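PDB 6IWY: flagellar hook-associated protein 2 from Helicobacter pylori, which caps the tip of the growing flagellar filament, promoting polymerisation of flagellin monomers there and keeping unassembled subunits from leaking away. Local coordinates for residues I100-G105 / Q111-T116; D224-N229 / A351-L356. All coordinates share one frame; numbering follows the deposited sequence.

Contact 1 of 2, residues I100-G105 / Q111-T116; sequences IVMKTG and QLMVNT
Ile-100 pairs with Met-113 through both of its backbone polar atoms: its N donates to Met-113 O at 2.9 Å, nearly straight at 171°, and its O accepts from Met-113 N. The two side chains share a sheet face, where Ile-100 CB lies 4.4 Å from Met-113 CB. Val-101 forms the next, non-hydrogen-bonded pair, with Leu-112. Its CG1 is 4.0 Å from Gln-111 O, and its branched side chain, like Leu-112, lies on the face packed against helix 82-92, where Ala-86 touches both; apolar groups suit this layer. Met-102 returns to the face of Ile-100. Its N donates to Gln-111 O at 3.3 Å, while its O accepts from Gln-111 N at 3.2 Å. The flexible thioether chain of Met-113 leans to meet it: with CG beside its own backbone N (chi1 -53°), Met-113 brings CG to 3.8 Å from Met-102 CB. Thr-104, past the strand end, packs OG1 4.0 Å from Gln-111 CB; the polar partner of that hydroxyl is Pro-109 O in the connecting turn. Gln-111 bends at chi2, and its NE2 donates to Leu-112 O (2.9 Å) and to Gly-46 O on strand 42-49. The whole is a two-stranded antiparallel beta hairpin, with strand 97-103 at the edge of its sheet and strand 110-116 next inward.

Contact 2 of 2, residues D224-N229 / A351-L356; sequences DRRGGN and ASQNTL
Gln-353 reaches from helix 349-356 to the backbone of Arg-225 and Arg-226, laying its side chain against the peptide joining them. Its CG lies 3.4 Å from Arg-225 O and its OE1 3.5 Å from Arg-226 CA. Gln-353 OE1 also meets the aliphatic root of Arg-226, 3.6 Å from Arg-226 CB. The touch is van der Waals; the two segments share no hydrogen bond. A first torsion that sets CG anti to the backbone N (chi1 -169°) carries the amide to the loop, and the two methylenes before it give the length to lie along the turn's peptide. Arg-225 O, beside this amide, accepts a hydrogen bond from Tyr-349 OH, a second grip from the same helix. The loop opens with a type I beta turn from Asp-224 to Gly-227, closed by Gly-227 N to Asp-224 O at 3.1 Å, and Gly-227 has the positive phi (89°) that glycine adopts readily. Behind it, Arg-226 bends at chi2 and chi3, and its NH1 forms a salt bridge to Asp-224 OD2 at 2.9 Å, from the syn side but 35° out of the carboxylate plane. Arg-226 N to Asp-224 OD1 would make an Asx turn, though that oxygen's place is doubtful. NH1 also donates to Lys-158 O. Farther out, the Arg-225 guanidinium turns off from Gln-353, NE donating to Gly-207 O and NH1 hydrogen-bonding Ser-359 OG.

Overall arrangement
Contact 1 is local, a hairpin of neighbouring strands, whereas contact 2 brings together segments more than a hundred residues apart. Both, in this crystallised middle piece of the protein, are partly buried, but contact 2 lies nearer the middle of the chain, about 10 Å from its centre against about 18 Å for contact 1; their own centres are about 20 Å apart, without touching. Paired backbone hydrogen bonds and apolar side chains hold contact 1, while contact 2 rests on one glutamine against a turn whose Asp-224 and Arg-226 form a salt bridge. They are related through one sheet: strand 97-103 forms one edge, and strand 359-361, which follows helix 349-356, forms the other.

Contact 1 of 2, residues I100-G105 / Q111-T116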
loop_
_atom_site.group_PDB
_atom_site.type_symbol
_atom_site.label_atom_id
_atom_site.label_comp_id
_atom_site.label_asym_id
_atom_site.label_seq_id
_atom_site.Cartn_x
_atom_site.Cartn_y
_atom_site.Cartn_z
ATOM N N ILE A 100 -14.284 2.957 -8.821
ATOM C CA ILE A 100 -15.672 2.766 -9.204
ATOM C C ILE A 100 -16.545 3.058 -7.993
ATOM O O ILE A 100 -16.170 2.697 -6.867
ATOM C CB ILE A 100 -15.892 1.269 -9.579
ATOM C CG1 ILE A 100 -15.227 0.935 -10.919
ATOM C CG2 ILE A 100 -17.359 0.911 -9.616
ATOM C CD1 ILE A 100 -15.169 -0.549 -11.220
ATOM N N VAL A 101 -17.718 3.642 -8.230
ATOM C CA VAL A 101 -18.692 3.987 -7.196
ATOM C C VAL A 101 -19.890 3.045 -7.282
ATOM O O VAL A 101 -20.509 2.905 -8.344
ATOM C CB VAL A 101 -19.241 5.427 -7.395
ATOM C CG1 VAL A 101 -19.904 5.923 -6.099
ATOM C CG2 VAL A 101 -18.143 6.389 -7.871
ATOM N N MET A 102 -20.244 2.438 -6.157
ATOM C CA MET A 102 -21.254 1.394 -6.113
ATOM C C MET A 102 -22.225 1.796 -5.031
ATOM O O MET A 102 -21.808 2.244 -3.968
ATOM C CB MET A 102 -20.610 0.045 -5.778
ATOM C CG MET A 102 -21.482 -1.224 -5.880
ATOM S SD MET A 102 -20.713 -2.637 -4.987
ATOM C CE MET A 102 -21.077 -3.933 -6.142
ATOM N N LYS A 103 -23.524 1.704 -5.331
ATOM C CA LYS A 103 -24.539 1.822 -4.303
ATOM C C LYS A 103 -24.455 0.622 -3.336
ATOM O O LYS A 103 -24.322 -0.526 -3.755
ATOM C CB LYS A 103 -25.928 1.863 -4.927
ATOM C CG LYS A 103 -26.449 3.243 -5.281
ATOM C CD LYS A 103 -27.921 3.176 -5.616
ATOM C CE LYS A 103 -28.461 4.511 -6.052
ATOM N NZ LYS A 103 -29.792 4.356 -6.713
ATOM N N THR A 104 -24.535 0.900 -2.045
ATOM C CA THR A 104 -24.699 -0.150 -1.065
ATOM C C THR A 104 -25.817 0.216 -0.097
ATOM O O THR A 104 -26.849 0.748 -0.497
ATOM C CB THR A 104 -23.418 -0.421 -0.314
ATOM O OG1 THR A 104 -22.843 0.832 0.063
ATOM C CG2 THR A 104 -22.474 -1.181 -1.175
ATOM N N GLY A 105 -25.625 -0.083 1.176
ATOM C CA GLY A 105 -26.713 -0.057 2.110
ATOM C C GLY A 105 -26.651 1.136 3.012
ATOM O O GLY A 105 -25.593 1.660 3.304
ATOM N N GLN A 111 -20.335 4.346 -1.996
ATOM C CA GLN A 111 -19.099 3.856 -1.407
ATOM C C GLN A 111 -18.084 3.692 -2.497
ATOM O O GLN A 111 -18.406 3.165 -3.548
ATOM C CB GLN A 111 -19.351 2.507 -0.765
ATOM C CG GLN A 111 -18.124 1.693 -0.520
ATOM C CD GLN A 111 -17.315 2.189 0.633
ATOM O OE1 GLN A 111 -17.757 2.108 1.787
ATOM N NE2 GLN A 111 -16.085 2.647 0.349
ATOM N N LEU A 112 -16.852 4.117 -2.246
ATOM C CA LEU A 112 -15.844 4.081 -3.277
ATOM C C LEU A 112 -15.304 2.668 -3.314
ATOM O O LEU A 112 -14.980 2.093 -2.276
ATOM C CB LEU A 112 -14.749 5.109 -2.982
ATOM C CG LEU A 112 -13.562 5.263 -3.941
ATOM C CD1 LEU A 112 -14.018 5.710 -5.297
ATOM C CD2 LEU A 112 -12.530 6.243 -3.369
ATOM N N MET A 113 -15.253 2.087 -4.508
ATOM C CA MET A 113 -14.650 0.767 -4.680
ATOM C C MET A 113 -13.405 0.966 -5.489
ATOM O O MET A 113 -13.346 1.868 -6.303
ATOM C CB MET A 113 -15.578 -0.178 -5.439
ATOM C CG MET A 113 -16.969 -0.290 -4.857
ATOM S SD MET A 113 -16.953 -1.075 -3.250
ATOM C CE MET A 113 -16.464 -2.756 -3.625
ATOM N N VAL A 114 -12.414 0.115 -5.237
ATOM C CA VAL A 114 -11.136 0.099 -5.943
ATOM C C VAL A 114 -10.960 -1.343 -6.349
ATOM O O VAL A 114 -10.702 -2.195 -5.502
ATOM C CB VAL A 114 -9.979 0.489 -5.013
ATOM C CG1 VAL A 114 -8.665 0.472 -5.772
ATOM C CG2 VAL A 114 -10.250 1.849 -4.416
ATOM N N ASN A 115 -11.172 -1.616 -7.631
ATOM C CA ASN A 115 -11.157 -2.976 -8.152
ATOM C C ASN A 115 -10.122 -3.122 -9.256
ATOM O O ASN A 115 -10.011 -2.215 -10.096
ATOM C CB ASN A 115 -12.538 -3.316 -8.731
ATOM C CG ASN A 115 -13.673 -3.191 -7.699
ATOM O OD1 ASN A 115 -13.430 -2.988 -6.501
ATOM N ND2 ASN A 115 -14.914 -3.316 -8.168
ATOM N N THR A 116 -9.415 -4.260 -9.307
ATOM C CA THR A 116 -8.450 -4.494 -10.389
ATOM C C THR A 116 -9.065 -4.846 -11.735
ATOM O O THR A 116 -10.118 -5.430 -11.830
ATOM C CB THR A 116 -7.428 -5.581 -10.052
ATOM O OG1 THR A 116 -8.074 -6.840 -9.834
ATOM C CG2 THR A 116 -6.611 -5.182 -8.824
#

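Contact 2 of 2, residues D224-N229 / A351-L356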
loop_
_atom_site.group_PDB
_atom_site.type_symbol
_atom_site.label_atom_id
_atom_site.label_comp_id
_atom_site.label_asym_id
_atom_site.label_seq_id
_atom_site.Cartn_x
_atom_site.Cartn_y
_atom_site.Cartn_z
ATOM N N ASP A 224 1.253 -2.703 5.963
ATOM C CA ASP A 224 0.644 -1.844 6.970
ATOM C C ASP A 224 -0.275 -0.836 6.268
ATOM O O ASP A 224 0.206 0.053 5.569
ATOM C CB ASP A 224 1.719 -1.105 7.749
ATOM C CG ASP A 224 1.135 -0.213 8.861
ATOM O OD1 ASP A 224 -0.072 -0.353 9.228
ATOM O OD2 ASP A 224 1.904 0.639 9.382
ATOM N N ARG A 225 -1.583 -0.984 6.448
ATOM C CA ARG A 225 -2.518 -0.121 5.791
ATOM C C ARG A 225 -2.449 1.289 6.313
ATOM O O ARG A 225 -2.854 2.209 5.600
ATOM C CB ARG A 225 -3.936 -0.587 5.971
ATOM C CG ARG A 225 -4.299 -1.944 5.441
ATOM C CD ARG A 225 -5.777 -2.324 5.890
ATOM N NE ARG A 225 -5.962 -3.776 5.749
ATOM C CZ ARG A 225 -6.402 -4.396 4.644
ATOM N NH1 ARG A 225 -6.774 -3.702 3.555
ATOM N NH2 ARG A 225 -6.474 -5.734 4.629
ATOM N N ARG A 226 -1.970 1.502 7.538
ATOM C CA ARG A 226 -1.840 2.891 8.011
ATOM C C ARG A 226 -0.674 3.628 7.355
ATOM O O ARG A 226 -0.583 4.850 7.447
ATOM C CB ARG A 226 -1.725 3.046 9.526
ATOM C CG ARG A 226 -2.527 2.098 10.400
ATOM C CD ARG A 226 -1.536 1.067 10.915
ATOM N NE ARG A 226 -1.169 1.356 12.280
ATOM C CZ ARG A 226 0.013 1.122 12.836
ATOM N NH1 ARG A 226 1.028 0.617 12.147
ATOM N NH2 ARG A 226 0.168 1.456 14.116
ATOM N N GLY A 227 0.208 2.894 6.688
ATOM C CA GLY A 227 1.295 3.496 5.954
ATOM C C GLY A 227 2.580 3.745 6.716
ATOM O O GLY A 227 3.492 4.298 6.169
ATOM N N GLY A 228 2.689 3.307 7.961
ATOM C CA GLY A 228 3.891 3.589 8.737
ATOM C C GLY A 228 5.145 2.901 8.196
ATOM O O GLY A 228 5.066 1.910 7.501
ATOM N N ASN A 229 6.305 3.447 8.541
ATOM C CA ASN A 229 7.578 2.816 8.279
ATOM C C ASN A 229 7.562 1.351 8.647
ATOM O O ASN A 229 6.987 0.975 9.658
ATOM C CB ASN A 229 8.653 3.518 9.071
ATOM C CG ASN A 229 8.926 4.919 8.570
ATOM O OD1 ASN A 229 8.336 5.377 7.598
ATOM N ND2 ASN A 229 9.829 5.609 9.228
ATOM N N ALA A 351 -0.886 10.693 7.668
ATOM C CA ALA A 351 -1.662 11.593 8.498
ATOM C C ALA A 351 -3.196 11.538 8.235
ATOM O O ALA A 351 -3.958 11.810 9.158
ATOM C CB ALA A 351 -1.139 12.991 8.381
ATOM N N SER A 352 -3.622 11.142 7.022
ATOM C CA SER A 352 -5.020 11.189 6.572
ATOM C C SER A 352 -5.653 9.833 6.318
ATOM O O SER A 352 -6.873 9.720 6.088
ATOM C CB SER A 352 -5.101 11.954 5.262
ATOM O OG SER A 352 -4.435 11.215 4.262
ATOM N N GLN A 353 -4.857 8.787 6.373
ATOM C CA GLN A 353 -5.417 7.441 6.268
ATOM C C GLN A 353 -6.625 7.173 7.151
ATOM O O GLN A 353 -7.545 6.538 6.706
ATOM C CB GLN A 353 -4.365 6.397 6.604
ATOM C CG GLN A 353 -4.792 4.967 6.255
ATOM C CD GLN A 353 -5.289 4.166 7.439
ATOM O OE1 GLN A 353 -4.925 4.436 8.603
ATOM N NE2 GLN A 353 -6.084 3.132 7.150
ATOM N N ASN A 354 -6.596 7.615 8.401
ATOM C CA ASN A 354 -7.604 7.192 9.401
ATOM C C ASN A 354 -9.014 7.753 9.133
ATOM O O ASN A 354 -10.006 7.157 9.499
ATOM C CB ASN A 354 -7.161 7.570 10.829
ATOM C CG ASN A 354 -7.722 6.615 11.875
ATOM O OD1 ASN A 354 -7.495 5.405 11.783
ATOM N ND2 ASN A 354 -8.476 7.139 12.863
ATOM N N THR A 355 -9.070 8.897 8.466
ATOM C CA THR A 355 -10.313 9.610 8.225
ATOM C C THR A 355 -10.740 9.382 6.776
ATOM O O THR A 355 -11.851 8.955 6.509
ATOM C CB THR A 355 -10.084 11.105 8.461
ATOM O OG1 THR A 355 -8.718 11.316 8.846
ATOM C CG2 THR A 355 -10.975 11.622 9.541
ATOM N N LEU A 356 -9.834 9.624 5.840
ATOM C CA LEU A 356 -10.159 9.531 4.422
ATOM C C LEU A 356 -10.120 8.142 3.823
ATOM O O LEU A 356 -10.862 7.902 2.874
ATOM C CB LEU A 356 -9.233 10.423 3.593
ATOM C CG LEU A 356 -9.299 11.922 3.921
ATOM C CD1 LEU A 356 -8.377 12.723 2.984
ATOM C CD2 LEU A 356 -10.746 12.423 3.860
#